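Local coordinates for protein type VI secretion system component (Escherichia coli O6, PDB 2P5Z) that is a component of the type VI secretion system, structurally similar to the phage T4 tail proteins gp27 and gp5, and probably forms part of its injection device, at residues V164-Y167 with G168-D171; D170-T173 with F174-L178. All coordinates share one frame; numbering follows the deposited sequence.

Contact 1. Residues V164-Y167 with G168-D171; sequences VMQY and GEDD
With CG anti to the backbone N (chi1 168°) and the chain extended beyond it, Gln166 is fully stretched across the turn that follows its strand, and its amide lands between the carbonyl of Glu169 and the carboxylate of Asp171. Asp171 leaves its backbone pointing away from the strand end, but with CG beside the backbone N its carboxylate swings back to the Gln166 amide. Both N-H groups of Gln166 NE2 are spent here. The bond from Gln166 NE2 to Asp171 OD1 is 3.0 Å long and almost straight, at 174°. It meets the oxygen nearly along the C-O axis, and the two flat groups are turned strongly against each other, 68° between planes. The other goes from Gln166 NE2 to Glu169 O, also 3.0 Å. Both acceptors lie in the amide plane, although the bond to Glu169 O comes from above the carbonyl plane, not along a lone-pair direction. Gln166 OE1 accepts from Lys421, which together with the two NE2 bonds fixes the rotation of the amide. Asp171 OD2 in turn bonds to His143, so this buried carboxylate has a partner at each oxygen. On the way round, Gly168 takes a positive phi, and its N bonds to Asn123 OD1. The carboxyl end of Glu169 leaves the turn for a salt bridge with Arg177, while Glu169 CG passes 3.7 Å from Tyr167 O. The arrangement is that of a short strand-to-helix connection bridged by a glutamine side chain, within the region related to phage baseplate hub proteins.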
loop_
_atom_site.group_PDB
_atom_site.type_symbol
_atom_site.label_atom_id
_atom_site.label_comp_id
_atom_site.label_asym_id
_atom_site.label_seq_id
_atom_site.Cartn_x
_atom_site.Cartn_y
_atom_site.Cartn_z
ATOM N N VAL A 164 12.153 20.040 -16.998
ATOM C CA VAL A 164 11.601 18.783 -16.500
ATOM C C VAL A 164 12.299 18.457 -15.201
ATOM O O VAL A 164 13.521 18.318 -15.172
ATOM C CB VAL A 164 11.812 17.621 -17.497
ATOM C CG1 VAL A 164 11.538 16.253 -16.820
ATOM C CG2 VAL A 164 10.921 17.784 -18.728
ATOM N N MET A 165 11.526 18.370 -14.124
ATOM C CA MET A 165 12.081 18.111 -12.793
ATOM C C MET A 165 12.073 16.618 -12.379
ATOM O O MET A 165 11.066 15.917 -12.526
ATOM C CB MET A 165 11.298 18.912 -11.747
ATOM C CG MET A 165 12.107 19.210 -10.502
ATOM S SD MET A 165 11.190 20.002 -9.161
ATOM C CE MET A 165 12.475 21.063 -8.590
ATOM N N GLN A 166 13.197 16.153 -11.851
ATOM C CA GLN A 166 13.265 14.882 -11.137
ATOM C C GLN A 166 13.424 15.213 -9.654
ATOM O O GLN A 166 14.442 15.761 -9.237
ATOM C CB GLN A 166 14.460 14.053 -11.624
ATOM C CG GLN A 166 14.814 12.843 -10.764
ATOM C CD GLN A 166 15.917 11.970 -11.369
ATOM O OE1 GLN A 166 16.533 12.325 -12.378
ATOM N NE2 GLN A 166 16.173 10.828 -10.741
ATOM N N TYR A 167 12.406 14.913 -8.858
ATOM C CA TYR A 167 12.487 15.168 -7.422
ATOM C C TYR A 167 11.970 13.956 -6.636
ATOM O O TYR A 167 10.847 13.496 -6.866
ATOM C CB TYR A 167 11.720 16.450 -7.060
ATOM C CG TYR A 167 11.817 16.858 -5.599
ATOM C CD1 TYR A 167 10.855 16.454 -4.658
ATOM C CD2 TYR A 167 12.872 17.626 -5.153
ATOM C CE1 TYR A 167 10.950 16.820 -3.325
ATOM C CE2 TYR A 167 12.982 17.992 -3.820
ATOM C CZ TYR A 167 12.018 17.599 -2.913
ATOM O OH TYR A 167 12.149 17.989 -1.593
ATOM N N GLY A 168 12.788 13.466 -5.705
ATOM C CA GLY A 168 12.453 12.300 -4.866
ATOM C C GLY A 168 12.095 11.041 -5.651
ATOM O O GLY A 168 11.107 10.384 -5.358
ATOM N N GLU A 169 12.879 10.743 -6.679
ATOM C CA GLU A 169 12.612 9.648 -7.591
ATOM C C GLU A 169 13.960 9.036 -7.941
ATOM O O GLU A 169 14.910 9.756 -8.263
ATOM C CB GLU A 169 11.961 10.152 -8.884
ATOM C CG GLU A 169 10.451 10.399 -8.854
ATOM C CD GLU A 169 9.924 10.946 -10.197
ATOM O OE1 GLU A 169 10.492 11.926 -10.725
ATOM O OE2 GLU A 169 8.939 10.410 -10.740
ATOM N N ASP A 170 14.067 7.717 -7.872
ATOM C CA ASP A 170 15.279 7.060 -8.328
ATOM C C ASP A 170 15.296 7.154 -9.850
ATOM O O ASP A 170 14.254 7.419 -10.477
ATOM C CB ASP A 170 15.327 5.601 -7.855
ATOM C CG ASP A 170 14.123 4.794 -8.329
ATOM O OD1 ASP A 170 14.194 4.171 -9.406
ATOM O OD2 ASP A 170 13.074 4.829 -7.659
ATOM N N ASP A 171 16.462 6.945 -10.450
ATOM C CA ASP A 171 16.578 7.093 -11.895
ATOM C C ASP A 171 15.631 6.185 -12.666
ATOM O O ASP A 171 15.062 6.630 -13.655
ATOM C CB ASP A 171 18.019 6.884 -12.366
ATOM C CG ASP A 171 18.951 8.018 -11.962
ATOM O OD1 ASP A 171 18.459 9.124 -11.664
ATOM O OD2 ASP A 171 20.185 7.798 -11.950
#

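Contact 2. Residues D170-T173 with F174-L178; sequences DDLT and FVSRL
Leu172 O is gripped twice by Ser176, through the usual helical bond from Ser176 N at 3.0 Å and through Ser176 OG at 2.7 Å. The two donors come from opposite faces of the carbonyl plane, the hydroxyl from 35° above it. A chi1 of -52° sets the Ser176 hydroxyl beside its own backbone N, folded back over the preceding turn, where Leu172 CD1 lies 3.6 Å from Ser176 OG. At the start of the helix Asp170 is the N-cap: Asp170 OD1 accepts from Thr173 N at 2.9 Å, from above the carboxylate plane, and Thr173 OG1 donates to Asp170 OD2 (2.6 Å) on the syn side, somewhat out of that plane. Two bonds thus fix the cap carboxylate, whose negative charge would be expected to suit the helix start. Backbone bonds from Phe174 N to Asp170 O and from Val175 N to Asp171 O close the first turn. The Phe174 ring carries Leu178 CG on one face, 4.0 Å above its plane and offset toward the rim, with NH2 of Arg177, already tied to Glu169, at its edge, in plane. Phe174, Val175 and Leu178 pack on helix 131-140, and Phe174 and Leu178 also on strand 161-166, whereas Leu172 touches Thr118 in a loop.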
loop_
_atom_site.group_PDB
_atom_site.type_symbol
_atom_site.label_atom_id
_atom_site.label_comp_id
_atom_site.label_asym_id
_atom_site.label_seq_id
_atom_site.Cartn_x
_atom_site.Cartn_y
_atom_site.Cartn_z
ATOM N N ASP A 170 14.067 7.717 -7.872
ATOM C CA ASP A 170 15.279 7.060 -8.328
ATOM C C ASP A 170 15.296 7.154 -9.850
ATOM O O ASP A 170 14.254 7.419 -10.477
ATOM C CB ASP A 170 15.327 5.601 -7.855
ATOM C CG ASP A 170 14.123 4.794 -8.329
ATOM O OD1 ASP A 170 14.194 4.171 -9.406
ATOM O OD2 ASP A 170 13.074 4.829 -7.659
ATOM N N ASP A 171 16.462 6.945 -10.450
ATOM C CA ASP A 171 16.578 7.093 -11.895
ATOM C C ASP A 171 15.631 6.185 -12.666
ATOM O O ASP A 171 15.062 6.630 -13.655
ATOM C CB ASP A 171 18.019 6.884 -12.366
ATOM C CG ASP A 171 18.951 8.018 -11.962
ATOM O OD1 ASP A 171 18.459 9.124 -11.664
ATOM O OD2 ASP A 171 20.185 7.798 -11.950
ATOM N N LEU A 172 15.424 4.945 -12.196
ATOM C CA LEU A 172 14.533 4.004 -12.892
ATOM C C LEU A 172 13.089 4.475 -12.886
ATOM O O LEU A 172 12.439 4.474 -13.925
ATOM C CB LEU A 172 14.628 2.569 -12.331
ATOM C CG LEU A 172 13.853 1.483 -13.116
ATOM C CD1 LEU A 172 14.174 1.524 -14.616
ATOM C CD2 LEU A 172 14.079 0.088 -12.566
ATOM N N THR A 173 12.600 4.894 -11.724
ATOM C CA THR A 173 11.239 5.372 -11.613
ATOM C C THR A 173 11.039 6.593 -12.505
ATOM O O THR A 173 10.063 6.647 -13.281
ATOM C CB THR A 173 10.899 5.713 -10.174
ATOM O OG1 THR A 173 11.171 4.578 -9.353
ATOM C CG2 THR A 173 9.421 6.116 -10.030
ATOM N N PHE A 174 12.001 7.525 -12.439
ATOM C CA PHE A 174 11.943 8.769 -13.213
ATOM C C PHE A 174 11.857 8.515 -14.710
ATOM O O PHE A 174 10.946 9.028 -15.395
ATOM C CB PHE A 174 13.167 9.643 -12.908
ATOM C CG PHE A 174 13.182 10.950 -13.656
ATOM C CD1 PHE A 174 12.101 11.834 -13.573
ATOM C CD2 PHE A 174 14.271 11.298 -14.438
ATOM C CE1 PHE A 174 12.101 13.019 -14.269
ATOM C CE2 PHE A 174 14.286 12.502 -15.129
ATOM C CZ PHE A 174 13.204 13.360 -15.047
ATOM N N VAL A 175 12.794 7.703 -15.197
ATOM C CA VAL A 175 12.861 7.350 -16.608
ATOM C C VAL A 175 11.591 6.645 -17.077
ATOM O O VAL A 175 11.017 7.016 -18.111
ATOM C CB VAL A 175 14.123 6.508 -16.904
ATOM C CG1 VAL A 175 13.993 5.758 -18.212
ATOM C CG2 VAL A 175 15.372 7.418 -16.931
ATOM N N SER A 176 11.119 5.682 -16.281
ATOM C CA SER A 176 9.960 4.876 -16.645
ATOM C C SER A 176 8.707 5.732 -16.673
ATOM O O SER A 176 7.894 5.598 -17.595
ATOM C CB SER A 176 9.786 3.700 -15.688
ATOM O OG SER A 176 10.989 2.952 -15.568
ATOM N N ARG A 177 8.578 6.634 -15.693
ATOM C CA ARG A 177 7.480 7.603 -15.672
ATOM C C ARG A 177 7.449 8.477 -16.931
ATOM O O ARG A 177 6.394 8.611 -17.567
ATOM C CB ARG A 177 7.546 8.483 -14.432
ATOM C CG ARG A 177 6.427 9.503 -14.384
ATOM C CD ARG A 177 6.279 10.202 -13.027
ATOM N NE ARG A 177 7.437 11.009 -12.628
ATOM C CZ ARG A 177 7.761 12.203 -13.143
ATOM N NH1 ARG A 177 7.033 12.759 -14.113
ATOM N NH2 ARG A 177 8.833 12.840 -12.684
ATOM N N LEU A 178 8.608 9.022 -17.315
ATOM C CA LEU A 178 8.676 9.882 -18.498
ATOM C C LEU A 178 8.303 9.142 -19.763
ATOM O O LEU A 178 7.523 9.659 -20.572
ATOM C CB LEU A 178 10.066 10.512 -18.689
ATOM C CG LEU A 178 10.714 11.527 -17.732
ATOM C CD1 LEU A 178 11.890 12.144 -18.423
ATOM C CD2 LEU A 178 9.768 12.605 -17.245
#

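Overall arrangement
The two contacts run on from one another along the chain and share Asp170 and Asp171: contact 1 covers the turn out of strand 161-166, contact 2 the first turns of helix 171-182. Both are partly buried, but only contact 1 has an exposed residue, Gly168, and contact 2 lies nearer the centre of the chain. Contact 1 rests on one side-chain amide reaching a carboxylate and a backbone carbonyl; regular helical bonds dominate contact 2, with side chains adding the cap and the serine bond. Asp170 and Asp171 divide the work, one facing the helix start and the other the strand. The salt bridge of Glu169 with Arg177 and the packing of Phe174 against Met165, Gln166 and Glu169 join the two.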